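Local coordinates for Alpha/beta hydrolase (Legionella pneumophila subsp. pneumophila str. Philadelphia 1, PDB 4EZI), which is probably a serine hydrolase of the alpha/beta-hydrolase fold, with a lipase-like activity on triacylglycerols suggested but its natural substrate unknown, at residues P116-L121 with A138-D143; G75-Q80 with Y164-S169. All blocks are in the same frame, centred on the assembly; numbering follows the deposited sequence.

Contact 1. Residues P116-L121 with A138-D143; sequences PDYLGL and ASSSID
P116 and Y118 present ring carbons to the hydroxyl of S141, which with S140 lies on the side of helix 134-154 that faces the loop leaving strand 112-116. The proline ring comes up tip first, its CG lying 3.8 Å from S141 OG. From Y118 it is the ring edge that approaches, CE1 standing 4.1 Å from the same S141 OG, with the oxygen near the ring plane. The tyrosine reaches this place because its CG lies anti to its carbonyl carbon (chi1 -57°), which carries the ring across the helix. S141 OG itself bonds back to the carbonyl of L137, so it meets the two rings by van der Waals contact. Serine suits the spot: it is small enough to let the loop lie close, and its hydroxyl finds a partner within the helix. S140 bonds likewise to T136 O, yet its OG also receives a proton from a water 2.9 Å away, which accepts the N-H of L119 at 2.8 Å from L119 N. This water links loop and helix where no direct hydrogen bond does. Beside it, L119 CG rests on S140 CB at 4.3 Å, the leucine belonging to a Y118–L121 type II turn in which G120 takes up positive phi. In this alpha/beta-hydrolase fold the loop after a sheet strand thus packs on the following helix: Q80 of strand 74-80 lies against P116, Y118 and S141, while Y118 OH reaches H81 O and S174, and its side chain touches E170 at the start of helix 170-185, beside the putative nucleophile elbow.

Contact 2. Residues G75-Q80 with Y164-S169; sequences GIISYQ and YLAGYS
S78 O is gripped by two donors: the backbone N of A166, at 3.0 Å and nearly straight (171°), and the side-chain amide NE2 of Q80, also 3.0 Å from S78 O but well above its carbonyl plane. Q80 can turn back on its own strand because its chain bends at chi2 (61°). S78 and Q80, alternate residues on one face, are also tied by S78 OG donating to Q80 OE1 over 2.7 Å, while Q80 NE2 is shared between S78 O and T175 OG1 of helix 170-185. The backbones form a parallel ladder in which Y164 N, S78 N, A166 N, Q80 N and Y168 N donate in turn to I76 O, Y164 O, S78 O, A166 O and Q80 O. These are central strands of the alpha/beta-hydrolase sheet, and 162-168 runs into what is consistent with a nucleophile elbow: G167 and S169 fit the GxSxG pattern, and S169, whose OG bonds to H351, has positive phi (64°) just before helix 170-185. G167 suits its position because its CA lies 3.0 Å from Q80 O, where a side chain would collide. That CA also makes a CH-pi contact over one face of the Y79 ring, 4.0 Å from its centroid. On the same side of the sheet as Y79, the small A166 CB lies beside Y79 CD2, and I77 CG1 meets Y164 CB at 3.9 Å, the two side chains crossing at about a right angle.

In the fold
Following the chain from the N terminus, after strands 8-17, 41-51 and 57-67, strand 74-80 supplies the first half of contact 2. The chain then goes through helix 99-108 to strand 112-116, which lies in the sheet on the other flank of 74-80 from 162-168. Contact 1 closes a short loop of 16 residues, tying the exit of 112-116 to helix 134-154. Only after that helix does strand 162-168 return to pair with 74-80, so contact 1 is nested inside the larger loop of 83 residues closed by contact 2. Q80 CB is 3.4 Å from Y118 OH on the loop, and Q80 CG is 3.7 Å from S141 OG, so loop and helix both meet the strand end.

Contact 1. Residues P116-L121 with A138-D143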
ATOM      1  N   PRO A 116       1.179  -4.029  -7.415  1.00  6.97           N
ATOM      2  CA  PRO A 116       0.031  -3.430  -8.110  1.00  7.08           C
ATOM      3  C   PRO A 116       0.169  -1.906  -8.200  1.00  6.36           C
ATOM      4  O   PRO A 116       0.674  -1.279  -7.270  1.00  6.60           O
ATOM      5  CB  PRO A 116      -1.161  -3.791  -7.230  1.00  8.06           C
ATOM      6  CG  PRO A 116      -0.562  -3.976  -5.854  1.00  7.98           C
ATOM      7  CD  PRO A 116       0.787  -4.596  -6.106  1.00  7.23           C
ATOM      8  N   ASP A 117      -0.370  -1.310  -9.260  1.00  6.33           N
ATOM      9  CA  ASP A 117      -0.452   0.140  -9.330  1.00  6.03           C
ATOM     10  C   ASP A 117      -1.598   0.728  -8.523  1.00  6.04           C
ATOM     11  O   ASP A 117      -1.516   1.871  -8.077  1.00  5.96           O
ATOM     12  CB  ASP A 117      -0.590   0.630 -10.787  1.00  6.69           C
ATOM     13  CG  ASP A 117       0.633   0.408 -11.632  1.00  6.50           C
ATOM     14  OD1 ASP A 117       1.744   0.202 -11.098  1.00  7.01           O
ATOM     15  OD2 ASP A 117       0.488   0.479 -12.871  1.00  7.42           O
ATOM     16  N   TYR A 118      -2.668  -0.046  -8.398  1.00  6.50           N
ATOM     17  CA  TYR A 118      -3.995   0.318  -7.849  1.00  6.30           C
ATOM     18  C   TYR A 118      -4.895   0.922  -8.938  1.00  5.99           C
ATOM     19  O   TYR A 118      -4.446   1.433  -9.963  1.00  6.84           O
ATOM     20  CB  TYR A 118      -3.973   1.301  -6.684  1.00  6.37           C
ATOM     21  CG  TYR A 118      -3.185   0.928  -5.468  1.00  6.19           C
ATOM     22  CD1 TYR A 118      -3.032  -0.369  -5.043  1.00  7.28           C
ATOM     23  CD2 TYR A 118      -2.652   1.931  -4.680  1.00  6.78           C
ATOM     24  CE1 TYR A 118      -2.325  -0.665  -3.884  1.00  7.47           C
ATOM     25  CE2 TYR A 118      -1.977   1.643  -3.516  1.00  6.56           C
ATOM     26  CZ  TYR A 118      -1.797   0.338  -3.106  1.00  7.21           C
ATOM     27  OH  TYR A 118      -1.132   0.051  -1.922  1.00  7.62           O
ATOM     28  N   LEU A 119      -6.192   0.852  -8.698  1.00  6.68           N
ATOM     29  CA  LEU A 119      -7.175   1.477  -9.575  1.00  6.96           C
ATOM     30  C   LEU A 119      -6.977   2.980  -9.647  1.00  7.02           C
ATOM     31  O   LEU A 119      -6.560   3.634  -8.682  1.00  6.63           O
ATOM     32  CB  LEU A 119      -8.583   1.168  -9.082  1.00  7.56           C
ATOM     33  CG  LEU A 119      -8.976  -0.303  -9.041  1.00  7.61           C
ATOM     34  CD1 LEU A 119     -10.453  -0.410  -8.640  1.00 10.01           C
ATOM     35  CD2 LEU A 119      -8.702  -1.018 -10.352  1.00 10.04           C
ATOM     36  N   GLY A 120      -7.293   3.541 -10.812  1.00  6.85           N
ATOM     37  CA  GLY A 120      -7.178   4.961 -11.047  1.00  7.54           C
ATOM     38  C   GLY A 120      -5.770   5.453 -11.312  1.00  6.82           C
ATOM     39  O   GLY A 120      -5.565   6.653 -11.501  1.00  9.21           O
ATOM     40  N   LEU A 121      -4.803   4.543 -11.326  1.00  6.40           N
ATOM     41  CA  LEU A 121      -3.398   4.890 -11.516  1.00  7.08           C
ATOM     42  C   LEU A 121      -2.831   3.983 -12.613  1.00  6.81           C
ATOM     43  O   LEU A 121      -3.457   3.016 -13.048  1.00  7.46           O
ATOM     44  CB  LEU A 121      -2.609   4.746 -10.227  1.00  6.48           C
ATOM     45  CG  LEU A 121      -3.126   5.573  -9.056  1.00  6.29           C
ATOM     46  CD1 LEU A 121      -2.420   5.156  -7.765  1.00  7.96           C
ATOM     47  CD2 LEU A 121      -2.994   7.079  -9.272  1.00  8.18           C
ATOM     48  N   ALA A 138      -8.076  -4.212  -1.594  1.00  7.83           N
ATOM     49  CA  ALA A 138      -7.911  -5.651  -1.363  1.00  8.06           C
ATOM     50  C   ALA A 138      -8.075  -6.430  -2.669  1.00  7.90           C
ATOM     51  O   ALA A 138      -7.213  -7.238  -3.047  1.00  9.23           O
ATOM     52  CB  ALA A 138      -8.923  -6.135  -0.302  1.00  9.05           C
ATOM     53  N   SER A 139      -9.171  -6.210  -3.388  1.00  8.58           N
ATOM     54  CA  SER A 139      -9.424  -7.020  -4.567  1.00  9.03           C
ATOM     55  C   SER A 139      -8.427  -6.726  -5.681  1.00  9.12           C
ATOM     56  O   SER A 139      -7.959  -7.648  -6.356  1.00  9.13           O
ATOM     57  CB  SER A 139     -10.869  -6.812  -5.080  1.00  9.86           C
ATOM     58  OG  SER A 139     -11.166  -5.460  -5.338  1.00 10.06           O
ATOM     59  N   SER A 140      -8.054  -5.457  -5.883  1.00  7.70           N
ATOM     60  CA  SER A 140      -7.106  -5.125  -6.922  1.00  7.87           C
ATOM     61  C   SER A 140      -5.732  -5.741  -6.631  1.00  7.96           C
ATOM     62  O   SER A 140      -5.035  -6.147  -7.561  1.00  8.86           O
ATOM     63  CB  SER A 140      -6.996  -3.612  -7.157  1.00  9.55           C
ATOM     64  OG  SER A 140      -6.418  -2.949  -6.050  1.00 10.55           O
ATOM     65  N   SER A 141      -5.360  -5.834  -5.359  1.00  7.67           N
ATOM     66  CA  SER A 141      -4.072  -6.394  -5.002  1.00  8.25           C
ATOM     67  C   SER A 141      -4.089  -7.930  -5.141  1.00  8.77           C
ATOM     68  O   SER A 141      -3.123  -8.526  -5.628  1.00  8.53           O
ATOM     69  CB  SER A 141      -3.712  -5.962  -3.588  1.00  8.48           C
ATOM     70  OG  SER A 141      -3.521  -4.567  -3.485  1.00  9.31           O
ATOM     71  N   ILE A 142      -5.180  -8.568  -4.733  1.00  8.22           N
ATOM     72  CA  ILE A 142      -5.296 -10.028  -4.904  1.00  7.82           C
ATOM     73  C   ILE A 142      -5.301 -10.416  -6.383  1.00  8.58           C
ATOM     74  O   ILE A 142      -4.622 -11.356  -6.809  1.00  8.87           O
ATOM     75  CB  ILE A 142      -6.533 -10.569  -4.185  1.00  8.88           C
ATOM     76  CG1 ILE A 142      -6.337 -10.433  -2.679  1.00  8.78           C
ATOM     77  CG2 ILE A 142      -6.802 -12.016  -4.624  1.00 10.31           C
ATOM     78  CD1 ILE A 142      -7.582 -10.748  -1.845  1.00 12.28           C
ATOM     79  N   ASP A 143      -6.080  -9.686  -7.167  1.00  8.19           N
ATOM     80  CA  ASP A 143      -6.167 -10.001  -8.599  1.00  8.46           C
ATOM     81  C   ASP A 143      -4.825  -9.795  -9.312  1.00  8.39           C
ATOM     82  O   ASP A 143      -4.483 -10.554 -10.212  1.00  8.83           O
ATOM     83  CB  ASP A 143      -7.294  -9.215  -9.251  1.00  8.40           C
ATOM     84  CG  ASP A 143      -8.678  -9.688  -8.788  1.00 10.89           C
ATOM     85  OD1 ASP A 143      -8.789 -10.841  -8.316  1.00 13.70           O
ATOM     86  OD2 ASP A 143      -9.649  -8.900  -8.937  1.00 11.85           O
TER
HETATM   87  O   HOH W   1      -6.917  -0.103  -6.121  1.00  9.03           O

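Contact 2. Residues G75-Q80 with Y164-S169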
ATOM      1  N   GLY A  75      10.138 -17.587  -3.840  1.00  9.04           N
ATOM      2  CA  GLY A  75       8.920 -17.123  -3.170  1.00  9.66           C
ATOM      3  C   GLY A  75       8.407 -15.853  -3.823  1.00  8.91           C
ATOM      4  O   GLY A  75       9.139 -15.174  -4.555  1.00  9.86           O
ATOM      5  N   ILE A  76       7.146 -15.511  -3.549  1.00  8.60           N
ATOM      6  CA  ILE A  76       6.530 -14.282  -4.056  1.00  8.54           C
ATOM      7  C   ILE A  76       6.325 -13.293  -2.934  1.00  8.25           C
ATOM      8  O   ILE A  76       5.837 -13.664  -1.883  1.00  9.17           O
ATOM      9  CB  ILE A  76       5.158 -14.574  -4.716  1.00  9.88           C
ATOM     10  CG1 ILE A  76       5.339 -15.490  -5.924  1.00 12.37           C
ATOM     11  CG2 ILE A  76       4.437 -13.311  -5.142  1.00 11.11           C
ATOM     12  CD1 ILE A  76       4.022 -15.931  -6.563  1.00 13.33           C
ATOM     13  N   ILE A  77       6.684 -12.035  -3.186  1.00  7.64           N
ATOM     14  CA  ILE A  77       6.331 -10.946  -2.283  1.00  7.20           C
ATOM     15  C   ILE A  77       5.422  -9.985  -3.042  1.00  7.67           C
ATOM     16  O   ILE A  77       5.748  -9.559  -4.158  1.00  7.74           O
ATOM     17  CB  ILE A  77       7.578 -10.274  -1.681  1.00  8.48           C
ATOM     18  CG1 ILE A  77       7.228  -9.292  -0.541  1.00  9.29           C
ATOM     19  CG2 ILE A  77       8.479  -9.641  -2.732  1.00  9.60           C
ATOM     20  CD1 ILE A  77       6.928  -7.887  -0.955  1.00 10.89           C
ATOM     21  N   SER A  78       4.251  -9.710  -2.460  1.00  7.53           N
ATOM     22  CA  SER A  78       3.325  -8.726  -3.010  1.00  6.80           C
ATOM     23  C   SER A  78       3.523  -7.469  -2.190  1.00  7.03           C
ATOM     24  O   SER A  78       3.259  -7.476  -0.990  1.00  7.38           O
ATOM     25  CB  SER A  78       1.875  -9.242  -2.921  1.00  7.98           C
ATOM     26  OG  SER A  78       0.948  -8.355  -3.503  1.00  9.12           O
ATOM     27  N   TYR A  79       3.982  -6.407  -2.838  1.00  7.21           N
ATOM     28  CA  TYR A  79       4.285  -5.154  -2.200  1.00  6.46           C
ATOM     29  C   TYR A  79       3.290  -4.076  -2.672  1.00  6.83           C
ATOM     30  O   TYR A  79       3.236  -3.772  -3.865  1.00  7.43           O
ATOM     31  CB  TYR A  79       5.733  -4.683  -2.481  1.00  7.47           C
ATOM     32  CG  TYR A  79       6.044  -3.452  -1.678  1.00  7.76           C
ATOM     33  CD1 TYR A  79       5.761  -2.175  -2.174  1.00  8.19           C
ATOM     34  CD2 TYR A  79       6.511  -3.564  -0.386  1.00  9.31           C
ATOM     35  CE1 TYR A  79       6.000  -1.056  -1.410  1.00  9.18           C
ATOM     36  CE2 TYR A  79       6.715  -2.459   0.417  1.00  9.00           C
ATOM     37  CZ  TYR A  79       6.451  -1.205  -0.094  1.00  8.43           C
ATOM     38  OH  TYR A  79       6.662  -0.093   0.693  1.00 10.52           O
ATOM     39  N   GLN A  80       2.599  -3.491  -1.694  1.00  6.39           N
ATOM     40  CA  GLN A  80       1.551  -2.499  -1.913  1.00  6.02           C
ATOM     41  C   GLN A  80       2.092  -1.110  -1.572  1.00  6.71           C
ATOM     42  O   GLN A  80       2.418  -0.804  -0.421  1.00  6.81           O
ATOM     43  CB  GLN A  80       0.374  -2.848  -1.027  1.00  6.91           C
ATOM     44  CG  GLN A  80      -0.442  -4.044  -1.478  1.00  7.70           C
ATOM     45  CD  GLN A  80       0.330  -5.340  -1.532  1.00  8.10           C
ATOM     46  OE1 GLN A  80       0.526  -5.877  -2.616  1.00  8.69           O
ATOM     47  NE2 GLN A  80       0.745  -5.864  -0.375  1.00  8.39           N
ATOM     48  N   TYR A 164       4.678 -13.648   0.745  1.00  8.20           N
ATOM     49  CA  TYR A 164       4.888 -12.604   1.731  1.00  7.96           C
ATOM     50  C   TYR A 164       4.115 -11.351   1.298  1.00  7.89           C
ATOM     51  O   TYR A 164       4.116 -11.027   0.116  1.00  8.63           O
ATOM     52  CB  TYR A 164       6.384 -12.267   1.833  1.00  9.15           C
ATOM     53  CG  TYR A 164       7.296 -13.476   1.899  1.00  9.42           C
ATOM     54  CD1 TYR A 164       7.437 -14.210   3.064  1.00 10.04           C
ATOM     55  CD2 TYR A 164       7.974 -13.911   0.770  1.00  9.83           C
ATOM     56  CE1 TYR A 164       8.282 -15.336   3.103  1.00 10.02           C
ATOM     57  CE2 TYR A 164       8.803 -15.004   0.795  1.00 10.21           C
ATOM     58  CZ  TYR A 164       8.939 -15.735   1.954  1.00  9.51           C
ATOM     59  OH  TYR A 164       9.782 -16.819   1.994  1.00 11.92           O
ATOM     60  N   LEU A 165       3.497 -10.642   2.240  1.00  7.94           N
ATOM     61  CA  LEU A 165       2.713  -9.448   1.901  1.00  7.55           C
ATOM     62  C   LEU A 165       3.268  -8.262   2.690  1.00  7.25           C
ATOM     63  O   LEU A 165       3.331  -8.324   3.914  1.00  7.88           O
ATOM     64  CB  LEU A 165       1.233  -9.647   2.255  1.00  8.88           C
ATOM     65  CG  LEU A 165       0.554 -10.942   1.790  1.00  9.51           C
ATOM     66  CD1 LEU A 165      -0.881 -10.955   2.322  1.00 10.96           C
ATOM     67  CD2 LEU A 165       0.606 -11.154   0.289  1.00  9.55           C
ATOM     68  N   ALA A 166       3.609  -7.167   2.012  1.00  7.59           N
ATOM     69  CA  ALA A 166       4.117  -5.965   2.682  1.00  7.11           C
ATOM     70  C   ALA A 166       3.627  -4.727   1.946  1.00  6.83           C
ATOM     71  O   ALA A 166       3.243  -4.785   0.794  1.00  7.43           O
ATOM     72  CB  ALA A 166       5.640  -5.959   2.749  1.00  9.56           C
ATOM     73  N   GLY A 167       3.733  -3.594   2.623  1.00  7.04           N
ATOM     74  CA  GLY A 167       3.436  -2.323   2.006  1.00  6.63           C
ATOM     75  C   GLY A 167       3.757  -1.219   2.972  1.00  6.92           C
ATOM     76  O   GLY A 167       4.117  -1.491   4.118  1.00  8.09           O
ATOM     77  N   TYR A 168       3.580   0.035   2.545  1.00  6.54           N
ATOM     78  CA  TYR A 168       3.868   1.183   3.424  1.00  6.45           C
ATOM     79  C   TYR A 168       2.743   2.180   3.294  1.00  7.18           C
ATOM     80  O   TYR A 168       2.273   2.472   2.201  1.00  7.25           O
ATOM     81  CB  TYR A 168       5.197   1.844   3.039  1.00  7.26           C
ATOM     82  CG  TYR A 168       5.779   2.704   4.149  1.00  7.36           C
ATOM     83  CD1 TYR A 168       6.396   2.104   5.233  1.00  8.12           C
ATOM     84  CD2 TYR A 168       5.695   4.098   4.147  1.00  7.59           C
ATOM     85  CE1 TYR A 168       6.928   2.870   6.274  1.00  8.03           C
ATOM     86  CE2 TYR A 168       6.200   4.862   5.180  1.00  7.71           C
ATOM     87  CZ  TYR A 168       6.824   4.233   6.240  1.00  7.91           C
ATOM     88  OH  TYR A 168       7.299   4.940   7.307  1.00  9.57           O
ATOM     89  N   SER A 169       2.365   2.765   4.425  1.00  6.96           N
ATOM     90  CA  SER A 169       1.443   3.913   4.467  1.00  7.79           C
ATOM     91  C   SER A 169       0.084   3.458   3.922  1.00  7.37           C
ATOM     92  O   SER A 169      -0.473   2.498   4.472  1.00  7.97           O
ATOM     93  CB  SER A 169       2.101   5.113   3.783  1.00  9.13           C
ATOM     94  OG  SER A 169       1.466   6.331   4.109  1.00 11.08           O
TER